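Local coordinates for Co-chaperone DjlA N-terminal domain-containing protein (Porphyromonas gingivalis, PDB 2H5N) that is of unknown function but binds a magnesium ion and belongs to the TerB family, named for tellurite resistance and probably related to the co-chaperone DjlA N-terminal domain, at residues S27-D32 and P37-V42; K23-M28 and G92-S97. All blocks are in the same frame, centred on the assembly; numbering follows the deposited sequence.

Contact 1: residues S27-D32 and P37-V42; sequences SMVMAD and PAEIAV. With MG (magnesium ion), chain E.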
loop_
_atom_site.group_PDB
_atom_site.type_symbol
_atom_site.label_atom_id
_atom_site.label_comp_id
_atom_site.label_asym_id
_atom_site.label_seq_id
_atom_site.Cartn_x
_atom_site.Cartn_y
_atom_site.Cartn_z
ATOM N N SER A 27 -7.978 4.871 1.739
ATOM C CA SER A 27 -7.558 5.140 0.380
ATOM C C SER A 27 -6.870 6.493 0.330
ATOM O O SER A 27 -5.825 6.636 -0.298
ATOM C CB SER A 27 -8.759 5.106 -0.575
ATOM O OG SER A 27 -9.520 3.911 -0.420
ATOM N N MET A 28 -7.465 7.497 0.979
ATOM C CA MET A 28 -6.895 8.858 0.994
ATOM C C MET A 28 -5.487 8.879 1.607
ATOM O O MET A 28 -4.566 9.406 0.964
ATOM C CB MET A 28 -7.847 9.851 1.671
ATOM C CG MET A 28 -7.401 11.332 1.749
ATOM S SD MET A 28 -8.550 12.437 2.603
ATOM C CE MET A 28 -8.372 11.796 4.276
ATOM N N VAL A 29 -5.319 8.263 2.792
ATOM C CA VAL A 29 -4.025 8.255 3.510
ATOM C C VAL A 29 -2.951 7.350 2.880
ATOM O O VAL A 29 -1.761 7.594 3.066
ATOM C CB VAL A 29 -4.123 7.917 5.092
ATOM C CG1 VAL A 29 -4.975 8.926 5.841
ATOM C CG2 VAL A 29 -4.631 6.536 5.361
ATOM N N MET A 30 -3.349 6.297 2.170
ATOM C CA MET A 30 -2.362 5.471 1.447
ATOM C C MET A 30 -1.927 6.117 0.141
ATOM O O MET A 30 -0.934 5.689 -0.450
ATOM C CB MET A 30 -2.893 4.075 1.127
ATOM C CG MET A 30 -3.490 3.336 2.323
ATOM S SD MET A 30 -3.671 1.545 2.123
ATOM C CE MET A 30 -1.913 1.206 2.383
ATOM N N ALA A 31 -2.639 7.137 -0.332
ATOM C CA ALA A 31 -2.393 7.601 -1.704
ATOM C C ALA A 31 -0.930 7.925 -1.993
ATOM O O ALA A 31 -0.399 7.545 -3.025
ATOM C CB ALA A 31 -3.292 8.768 -2.089
ATOM N N ASP A 32 -0.269 8.608 -1.069
ATOM C CA ASP A 32 1.124 8.977 -1.295
ATOM C C ASP A 32 2.146 7.890 -0.934
ATOM O O ASP A 32 3.344 8.122 -1.005
ATOM C CB ASP A 32 1.422 10.316 -0.632
ATOM C CG ASP A 32 1.638 10.206 0.850
ATOM O OD1 ASP A 32 1.215 9.212 1.500
ATOM O OD2 ASP A 32 2.248 11.150 1.379
ATOM N N PRO A 37 1.826 7.498 11.205
ATOM C CA PRO A 37 1.097 6.962 12.368
ATOM C C PRO A 37 0.135 7.957 13.038
ATOM O O PRO A 37 -0.927 7.543 13.503
ATOM C CB PRO A 37 2.215 6.584 13.336
ATOM C CG PRO A 37 3.326 6.234 12.469
ATOM C CD PRO A 37 3.258 7.165 11.270
ATOM N N ALA A 38 0.491 9.244 13.063
ATOM C CA ALA A 38 -0.398 10.303 13.565
ATOM C C ALA A 38 -1.714 10.483 12.798
ATOM O O ALA A 38 -2.764 10.668 13.409
ATOM C CB ALA A 38 0.351 11.637 13.649
ATOM N N GLU A 39 -1.651 10.469 11.473
ATOM C CA GLU A 39 -2.864 10.523 10.624
ATOM C C GLU A 39 -3.799 9.313 10.866
ATOM O O GLU A 39 -5.028 9.451 10.897
ATOM C CB GLU A 39 -2.465 10.539 9.156
ATOM C CG GLU A 39 -2.037 11.910 8.612
ATOM C CD GLU A 39 -1.673 11.881 7.122
ATOM O OE1 GLU A 39 -1.741 10.805 6.441
ATOM O OE2 GLU A 39 -1.294 12.962 6.621
ATOM N N ILE A 40 -3.196 8.133 10.990
ATOM C CA ILE A 40 -3.912 6.873 11.271
ATOM C C ILE A 40 -4.640 6.876 12.638
ATOM O O ILE A 40 -5.768 6.391 12.752
ATOM C CB ILE A 40 -2.978 5.634 11.142
ATOM C CG1 ILE A 40 -2.201 5.648 9.809
ATOM C CG2 ILE A 40 -3.772 4.318 11.365
ATOM C CD1 ILE A 40 -3.087 5.799 8.568
ATOM N N ALA A 41 -3.995 7.424 13.655
ATOM C CA ALA A 41 -4.611 7.566 14.973
ATOM C C ALA A 41 -5.823 8.529 14.989
ATOM O O ALA A 41 -6.839 8.243 15.640
ATOM C CB ALA A 41 -3.555 8.016 15.984
ATOM N N VAL A 42 -5.708 9.671 14.305
ATOM C CA VAL A 42 -6.835 10.619 14.150
ATOM C C VAL A 42 -7.955 9.916 13.403
ATOM O O VAL A 42 -9.133 10.008 13.799
ATOM C CB VAL A 42 -6.436 11.901 13.377
ATOM C CG1 VAL A 42 -7.638 12.854 13.200
ATOM C CG2 VAL A 42 -5.325 12.638 14.118
HETATM MG MG MG E . 0.466 8.552 3.343
#
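V29 meets the helix 37-47 with both of its methyl groups. CG2 lies 3.6 Å from CD1 of I40, an apolar contact between two branched side chains that pass at a slant, while CG1 rests 3.8 Å from OE1 of E39. The glutamate chain, straight from CA to CD (chi2 -179°), runs past V29 in the opposite direction and sets OE1 beside the CG1 methyl. No hydrogen bond joins the two segments, and the three touching residues are buried. The backbone of V29 has a second task, since its carbonyl O binds the magnesium ion at 2.4 Å. D32 binds through one carboxylate oxygen, OD1, at 2.1 Å, and the two ligand oxygens subtend about 111° at the metal. The carbonyl O of K34, in the connecting loop, is the third protein ligand. E39 OE1 stays 4.4 Å from the magnesium ion, too far to bind it directly, though its charge would probably be felt there. I35 of the second subunit also packs on V29, and P37 of that subunit packs on I40. The last turn of the helix 15-30 and the loop after it thus hold the cation ahead of the helix 37-47, a metal-binding helix-loop-helix within a TerB-family domain.

Contact 2: residues K23-M28 and G92-S97; sequences KMAKSM and GVIMAS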
loop_
_atom_site.group_PDB
_atom_site.type_symbol
_atom_site.label_atom_id
_atom_site.label_comp_id
_atom_site.label_asym_id
_atom_site.label_seq_id
_atom_site.Cartn_x
_atom_site.Cartn_y
_atom_site.Cartn_z
ATOM N N LYS A 23 -13.004 2.881 4.478
ATOM C CA LYS A 23 -12.334 2.559 3.198
ATOM C C LYS A 23 -11.908 3.844 2.426
ATOM O O LYS A 23 -10.825 3.907 1.818
ATOM C CB LYS A 23 -13.284 1.683 2.344
ATOM C CG LYS A 23 -12.777 1.142 0.987
ATOM C CD LYS A 23 -11.560 0.215 1.180
ATOM C CE LYS A 23 -11.310 -0.759 0.019
ATOM N NZ LYS A 23 -10.782 -2.125 0.477
ATOM N N MET A 24 -12.734 4.875 2.487
ATOM C CA MET A 24 -12.367 6.158 1.872
ATOM C C MET A 24 -11.173 6.799 2.582
ATOM O O MET A 24 -10.260 7.302 1.938
ATOM C CB MET A 24 -13.582 7.102 1.763
ATOM C CG MET A 24 -14.688 6.577 0.766
ATOM S SD MET A 24 -14.130 6.492 -0.969
ATOM C CE MET A 24 -13.487 4.798 -1.022
ATOM N N ALA A 25 -11.162 6.698 3.903
ATOM C CA ALA A 25 -10.113 7.239 4.760
ATOM C C ALA A 25 -8.791 6.527 4.566
ATOM O O ALA A 25 -7.742 7.177 4.464
ATOM C CB ALA A 25 -10.551 7.168 6.225
ATOM N N LYS A 26 -8.831 5.197 4.534
ATOM C CA LYS A 26 -7.676 4.398 4.117
ATOM C C LYS A 26 -7.105 4.769 2.721
ATOM O O LYS A 26 -5.886 4.913 2.535
ATOM C CB LYS A 26 -8.036 2.933 4.166
ATOM C CG LYS A 26 -7.863 2.285 5.564
ATOM C CD LYS A 26 -8.334 0.827 5.507
ATOM C CE LYS A 26 -8.202 0.174 6.836
ATOM N NZ LYS A 26 -8.292 -1.340 6.801
ATOM N N SER A 27 -7.978 4.871 1.739
ATOM C CA SER A 27 -7.558 5.140 0.380
ATOM C C SER A 27 -6.870 6.493 0.330
ATOM O O SER A 27 -5.825 6.636 -0.298
ATOM C CB SER A 27 -8.759 5.106 -0.575
ATOM O OG SER A 27 -9.520 3.911 -0.420
ATOM N N MET A 28 -7.465 7.497 0.979
ATOM C CA MET A 28 -6.895 8.858 0.994
ATOM C C MET A 28 -5.487 8.879 1.607
ATOM O O MET A 28 -4.566 9.406 0.964
ATOM C CB MET A 28 -7.847 9.851 1.671
ATOM C CG MET A 28 -7.401 11.332 1.749
ATOM S SD MET A 28 -8.550 12.437 2.603
ATOM C CE MET A 28 -8.372 11.796 4.276
ATOM N N GLY A 92 -11.342 15.619 6.131
ATOM C CA GLY A 92 -10.573 16.817 6.176
ATOM C C GLY A 92 -9.730 16.991 7.411
ATOM O O GLY A 92 -8.641 17.583 7.332
ATOM N N VAL A 93 -10.212 16.490 8.545
ATOM C CA VAL A 93 -9.449 16.585 9.775
ATOM C C VAL A 93 -8.377 15.514 9.922
ATOM O O VAL A 93 -7.438 15.719 10.695
ATOM C CB VAL A 93 -10.341 16.588 11.050
ATOM C CG1 VAL A 93 -11.467 17.626 10.928
ATOM C CG2 VAL A 93 -10.870 15.216 11.330
ATOM N N ILE A 94 -8.504 14.384 9.206
ATOM C CA ILE A 94 -7.491 13.308 9.279
ATOM C C ILE A 94 -6.080 13.793 8.925
ATOM O O ILE A 94 -5.113 13.489 9.640
ATOM C CB ILE A 94 -7.883 12.067 8.450
ATOM C CG1 ILE A 94 -8.935 11.276 9.201
ATOM C CG2 ILE A 94 -6.642 11.175 8.110
ATOM C CD1 ILE A 94 -9.708 10.283 8.317
ATOM N N MET A 95 -5.961 14.564 7.845
ATOM C CA MET A 95 -4.642 14.995 7.416
ATOM C C MET A 95 -4.235 16.370 7.971
ATOM O O MET A 95 -3.106 16.808 7.754
ATOM C CB MET A 95 -4.470 14.862 5.885
ATOM C CG MET A 95 -4.558 13.395 5.347
ATOM S SD MET A 95 -4.254 13.363 3.596
ATOM C CE MET A 95 -5.581 14.444 3.112
ATOM N N ALA A 96 -5.133 17.043 8.689
ATOM C CA ALA A 96 -4.775 18.330 9.282
ATOM C C ALA A 96 -3.842 18.109 10.469
ATOM O O ALA A 96 -3.957 17.114 11.193
ATOM C CB ALA A 96 -6.026 19.144 9.702
ATOM N N SER A 97 -2.907 19.040 10.643
ATOM C CA SER A 97 -1.981 19.016 11.764
ATOM C C SER A 97 -1.887 20.438 12.308
ATOM O O SER A 97 -1.408 21.346 11.618
ATOM C CB SER A 97 -0.615 18.476 11.317
ATOM O OG SER A 97 0.088 17.907 12.422
#
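M28 and M95 meet end-on in the close part of this contact, with SD of M28 3.6 Å from CE of M95 and the two CE methyls 4.0 Å apart. M28 is straight out to its sulfur, with CG anti to the backbone N (chi1 -179°), and bends at the last bond, which brings its CE 4.2 Å from CB of I94. One helical turn earlier, CB of A25 touches CD1 of I94 at 3.8 Å. M43 of the helix 37-47 packs on both A25 and I94, so three helices share this apolar patch in the interior of an all-helical TerB-family domain. The far side of 92-97 faces other partners: the CB of V93 points away from 23-28, and its side chain packs on A126, I127 and M130 of the helix 123-130. The solvent side begins beyond M95, where the helix has given way to a loop that carries S97 into the open. On the helix 15-30, NZ of K23 bonds to the carbonyls of S64 and I67, tying this helix to the end of the helix 54-64 and the loop after it.

Overall arrangement
Both contacts start from the helix 15-30 and share S27 and M28; their centres are 6 Å apart. They also touch directly. CG1 of V29, in contact 1, lies 3.6 Å from CG2 of I94, in contact 2, and OE2 of E39 is 3.5 Å from CG of M95. The helices 15-30, 37-47 and 81-94 are thereby packed together, with contact 2 nearer the centre of the chain and contact 1 at the metal end. The nearest side-chain atom of M95 is about 7 Å from the magnesium ion, so contact 2 lies next to the metal site and not in it. A third subunit reaches both contacts, through L111 on the shared S27.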